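Local coordinates for divalent-cation tolerance protein CutA (Thermus thermophilus, PDB 1NZA) that is probably involved in resistance toward heavy metals, working as a homotrimer of ferredoxin-like subunits in the cytoplasm, at residues A[5-10]-A[73-78]; A[29-34]-A[53-58]. All blocks are in the same frame, centred on the assembly; numbering follows the deposited sequence.

Contact 1 (A[5-10]-A[73-78]). With NA (sodium ion), chain B.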
# COMPACT_ATOMS: atom_id res chain seq x y z
N VAL A 5 -7.42 3.68 -3.05
CA VAL A 5 -8.35 2.74 -2.45
C VAL A 5 -7.86 1.31 -2.56
O VAL A 5 -7.45 0.88 -3.64
CB VAL A 5 -9.74 2.86 -3.10
CG1 VAL A 5 -10.65 1.75 -2.65
CG2 VAL A 5 -10.35 4.21 -2.75
N LEU A 6 -7.89 0.58 -1.45
CA LEU A 6 -7.46 -0.81 -1.43
C LEU A 6 -8.69 -1.71 -1.47
O LEU A 6 -9.68 -1.45 -0.77
CB LEU A 6 -6.67 -1.13 -0.16
CG LEU A 6 -5.47 -0.25 0.19
CD1 LEU A 6 -4.71 -0.86 1.37
CD2 LEU A 6 -4.56 -0.12 -1.00
N ILE A 7 -8.63 -2.76 -2.28
CA ILE A 7 -9.72 -3.71 -2.41
C ILE A 7 -9.07 -5.07 -2.63
O ILE A 7 -8.13 -5.17 -3.42
CB ILE A 7 -10.60 -3.43 -3.66
CG1 ILE A 7 -11.18 -2.02 -3.60
CG2 ILE A 7 -11.74 -4.45 -3.74
CD1 ILE A 7 -11.83 -1.59 -4.90
N THR A 8 -9.51 -6.10 -1.93
CA THR A 8 -8.95 -7.41 -2.19
C THR A 8 -10.05 -8.23 -2.84
O THR A 8 -11.23 -8.01 -2.57
CB THR A 8 -8.45 -8.10 -0.91
OG1 THR A 8 -9.43 -7.97 0.12
CG2 THR A 8 -7.14 -7.46 -0.44
N VAL A 9 -9.65 -9.15 -3.72
CA VAL A 9 -10.59 -10.00 -4.45
C VAL A 9 -10.08 -11.44 -4.44
O VAL A 9 -8.90 -11.70 -4.24
CB VAL A 9 -10.75 -9.48 -5.91
CG1 VAL A 9 -11.27 -8.04 -5.90
CG2 VAL A 9 -9.42 -9.54 -6.64
N PRO A 10 -10.98 -12.41 -4.67
CA PRO A 10 -10.64 -13.84 -4.67
C PRO A 10 -9.97 -14.43 -5.90
O PRO A 10 -9.40 -15.52 -5.82
CB PRO A 10 -11.98 -14.50 -4.39
CG PRO A 10 -12.92 -13.62 -5.14
CD PRO A 10 -12.44 -12.23 -4.78
N ALA A 73 -21.47 -4.39 -6.21
CA ALA A 73 -22.24 -5.07 -7.26
C ALA A 73 -21.42 -6.13 -7.98
O ALA A 73 -21.88 -7.25 -8.19
CB ALA A 73 -22.76 -4.05 -8.26
N LEU A 74 -20.20 -5.76 -8.37
CA LEU A 74 -19.31 -6.67 -9.09
C LEU A 74 -18.64 -7.70 -8.18
O LEU A 74 -18.47 -8.85 -8.57
CB LEU A 74 -18.23 -5.87 -9.83
CG LEU A 74 -18.70 -4.92 -10.94
CD1 LEU A 74 -17.54 -4.04 -11.38
CD2 LEU A 74 -19.24 -5.72 -12.12
N HIS A 75 -18.27 -7.29 -6.97
CA HIS A 75 -17.60 -8.19 -6.04
C HIS A 75 -18.55 -9.32 -5.61
O HIS A 75 -19.70 -9.07 -5.24
CB HIS A 75 -17.12 -7.40 -4.81
CG HIS A 75 -15.98 -8.04 -4.08
ND1 HIS A 75 -16.10 -9.24 -3.41
CD2 HIS A 75 -14.70 -7.64 -3.90
CE1 HIS A 75 -14.95 -9.54 -2.84
NE2 HIS A 75 -14.08 -8.59 -3.13
N PRO A 76 -18.07 -10.57 -5.64
CA PRO A 76 -18.88 -11.73 -5.27
C PRO A 76 -19.26 -11.86 -3.79
O PRO A 76 -20.25 -12.51 -3.47
CB PRO A 76 -18.03 -12.91 -5.75
CG PRO A 76 -16.63 -12.40 -5.56
CD PRO A 76 -16.73 -10.99 -6.11
N TYR A 77 -18.48 -11.25 -2.91
CA TYR A 77 -18.75 -11.34 -1.48
C TYR A 77 -19.56 -10.17 -0.94
O TYR A 77 -19.43 -9.03 -1.39
CB TYR A 77 -17.42 -11.51 -0.72
CG TYR A 77 -16.68 -12.78 -1.13
CD1 TYR A 77 -15.32 -12.94 -0.85
CD2 TYR A 77 -17.34 -13.81 -1.82
CE1 TYR A 77 -14.64 -14.10 -1.24
CE2 TYR A 77 -16.67 -14.97 -2.21
CZ TYR A 77 -15.32 -15.11 -1.93
OH TYR A 77 -14.65 -16.25 -2.33
N THR A 78 -20.41 -10.46 0.04
CA THR A 78 -21.29 -9.46 0.64
C THR A 78 -20.62 -8.22 1.24
O THR A 78 -21.03 -7.10 0.94
CB THR A 78 -22.20 -10.09 1.71
OG1 THR A 78 -21.40 -10.73 2.71
CG2 THR A 78 -23.13 -11.12 1.07
NA NA B . -9.76 -9.72 1.57
O HOH W 1 -8.47 -8.30 3.22
O HOH W 2 -9.97 -11.47 3.20
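The imidazole of His75 meets the end of strand 2-9 with its edge, and both ring nitrogens are used. On one side NE2 donates to Thr8 O at 3.0 Å, with the acceptor in the ring plane and NE2 in the plane of the carbonyl. On the other side ND1 accepts from Tyr77 N over 3.2 Å, again in plane; this pair of bonds fixes the ring rotation and defines the tautomer as protonated on NE2. The torsion that sets CG anti to the backbone N (chi1 -156°) carries the ring across to the strand, where Ile7 CG2 lies near its edge and Val9 CG1 and Pro10 CD approach obliquely. The Tyr77 ring has Pro76 CG over one face, offset toward the rim, while its OH end lies against Pro10 CB at 3.8 Å. Pro10 and Pro76 meet tip to tip, CG to CG at 3.9 Å. Thr8 uses its two oxygens differently: while O serves His75, OG1 binds sodium at 2.3 Å, alongside Glu52 and two waters, and is hydrogen-bonded to Glu81. The arrangement is that of a histidine just past a helix end tying helix 64-74 to the first strand of the ferredoxin-like CutA fold, beside the sodium site.

Contact 2 (A[29-34]-A[53-58]); sequences ACVNIV and LLLLVK
Six main-chain hydrogen bonds join 29-34 to 53-58, all nearly straight, with N-H...O angles of 161° to 173°. Asn32 N donates its N-H to Leu56 O at 2.9 Å and Asn32 O accepts from Leu56 N; Val34 and Leu54 repeat this reciprocal pairing, with Val34 N to Leu54 O at 2.8 Å. At the Ala29 end Lys58 N reaches Cys30 O, and Ala29 N meets Lys58 O nearly along the C=O axis. Cys30 N, buried here, has no partner in the model. This ladder belongs to the antiparallel hairpin of strands 30-42 and 47-60; beyond it, residues 30-33 pair with a strand of the third subunit, carrying the sheet across the trimer interface. Asn32 and Lys58 cross at about a right angle on the face they share with Leu54 and Leu56. Lys58, bent at chi2 and chi4, donates from NZ to Asn32 OD1 at 2.7 Å, from above the amide plane, and also forms a salt bridge to Glu81 of the third subunit, which would help offset its buried charge. Asn32 ND2 bonds weakly to Ser39 of that subunit. On the other face, toward helix 12-24, Ile33 CG1 lies beside Leu55 CD2 at 3.8 Å, and Val31 CG2 rests alongside Val57 CG1.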
# COMPACT_ATOMS: atom_id res chain seq x y z
N ALA A 29 -8.91 6.51 -12.29
CA ALA A 29 -8.08 6.82 -13.44
C ALA A 29 -7.09 5.70 -13.69
O ALA A 29 -6.66 5.46 -14.82
CB ALA A 29 -7.33 8.12 -13.22
N CYS A 30 -6.73 5.01 -12.61
CA CYS A 30 -5.76 3.92 -12.70
C CYS A 30 -6.03 2.87 -11.64
O CYS A 30 -6.51 3.18 -10.55
CB CYS A 30 -4.36 4.49 -12.50
SG CYS A 30 -3.03 3.26 -12.48
N VAL A 31 -5.74 1.62 -11.97
CA VAL A 31 -5.91 0.53 -11.01
C VAL A 31 -4.74 -0.42 -11.16
O VAL A 31 -4.44 -0.87 -12.27
CB VAL A 31 -7.21 -0.26 -11.25
CG1 VAL A 31 -7.28 -1.44 -10.30
CG2 VAL A 31 -8.43 0.64 -11.05
N ASN A 32 -4.07 -0.72 -10.05
CA ASN A 32 -2.94 -1.66 -10.06
C ASN A 32 -3.41 -2.96 -9.43
O ASN A 32 -4.04 -2.94 -8.38
CB ASN A 32 -1.76 -1.15 -9.21
CG ASN A 32 -1.27 0.21 -9.64
OD1 ASN A 32 -1.08 1.09 -8.80
ND2 ASN A 32 -1.04 0.40 -10.93
N ILE A 33 -3.09 -4.08 -10.06
CA ILE A 33 -3.45 -5.39 -9.52
C ILE A 33 -2.19 -6.09 -9.05
O ILE A 33 -1.26 -6.29 -9.84
CB ILE A 33 -4.13 -6.27 -10.59
CG1 ILE A 33 -5.40 -5.58 -11.10
CG2 ILE A 33 -4.43 -7.67 -10.01
CD1 ILE A 33 -6.08 -6.31 -12.26
N VAL A 34 -2.16 -6.44 -7.77
CA VAL A 34 -1.01 -7.15 -7.19
C VAL A 34 -1.47 -8.57 -6.89
O VAL A 34 -2.31 -8.80 -6.03
CB VAL A 34 -0.55 -6.48 -5.89
CG1 VAL A 34 0.66 -7.21 -5.33
CG2 VAL A 34 -0.24 -5.01 -6.13
N LEU A 53 -6.01 -11.21 -4.39
CA LEU A 53 -5.24 -10.26 -5.19
C LEU A 53 -5.64 -8.91 -4.64
O LEU A 53 -6.77 -8.73 -4.17
CB LEU A 53 -5.60 -10.34 -6.67
CG LEU A 53 -5.17 -11.61 -7.40
CD1 LEU A 53 -6.24 -12.68 -7.26
CD2 LEU A 53 -4.93 -11.27 -8.85
N LEU A 54 -4.71 -7.97 -4.70
CA LEU A 54 -4.95 -6.63 -4.18
C LEU A 54 -5.13 -5.64 -5.31
O LEU A 54 -4.39 -5.67 -6.28
CB LEU A 54 -3.77 -6.18 -3.32
CG LEU A 54 -3.75 -4.75 -2.77
CD1 LEU A 54 -4.82 -4.59 -1.70
CD2 LEU A 54 -2.38 -4.44 -2.19
N LEU A 55 -6.12 -4.77 -5.19
CA LEU A 55 -6.32 -3.74 -6.19
C LEU A 55 -5.97 -2.41 -5.51
O LEU A 55 -6.44 -2.15 -4.40
CB LEU A 55 -7.79 -3.65 -6.64
CG LEU A 55 -8.54 -4.88 -7.18
CD1 LEU A 55 -9.74 -4.39 -7.97
CD2 LEU A 55 -7.65 -5.72 -8.05
N LEU A 56 -5.11 -1.62 -6.15
CA LEU A 56 -4.75 -0.29 -5.63
C LEU A 56 -5.43 0.64 -6.62
O LEU A 56 -5.02 0.73 -7.78
CB LEU A 56 -3.23 -0.06 -5.65
CG LEU A 56 -2.36 -0.98 -4.78
CD1 LEU A 56 -0.91 -0.51 -4.82
CD2 LEU A 56 -2.86 -0.95 -3.37
N VAL A 57 -6.46 1.34 -6.16
CA VAL A 57 -7.25 2.22 -7.02
C VAL A 57 -7.00 3.71 -6.80
O VAL A 57 -7.18 4.21 -5.69
CB VAL A 57 -8.75 1.95 -6.81
CG1 VAL A 57 -9.57 2.71 -7.85
CG2 VAL A 57 -9.03 0.45 -6.89
N LYS A 58 -6.62 4.42 -7.86
CA LYS A 58 -6.37 5.86 -7.78
C LYS A 58 -7.67 6.58 -8.13
O LYS A 58 -8.10 6.58 -9.28
CB LYS A 58 -5.28 6.26 -8.78
CG LYS A 58 -4.12 5.28 -8.85
CD LYS A 58 -3.43 5.10 -7.51
CE LYS A 58 -2.66 3.79 -7.49
NZ LYS A 58 -1.83 3.64 -8.73

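Overall arrangement
Both contacts hold the same sheet, in which strands 2-9 and 47-60 are neighbours: Ile7 O lies 2.7 Å from Leu55 N, and Val5 N lies 2.7 Å from Val57 O, both probable hydrogen bonds. Contact 2 is buried, a continuous strand pairing whose one charged group is held both within the ladder and by a carboxylate of another subunit. Contact 1 is only partly buried; it joins a strand end to the turn after a helix through a single side-chain hydrogen bond and proline and tyrosine contacts, with sodium beside it, bound from the strand side by Thr8. The centres of contacts 1 and 2 are about 12 Å apart. The chemistry thus follows position: mainly repeated main-chain bonds in the buried sheet, one side-chain-to-backbone bond where the strand ends.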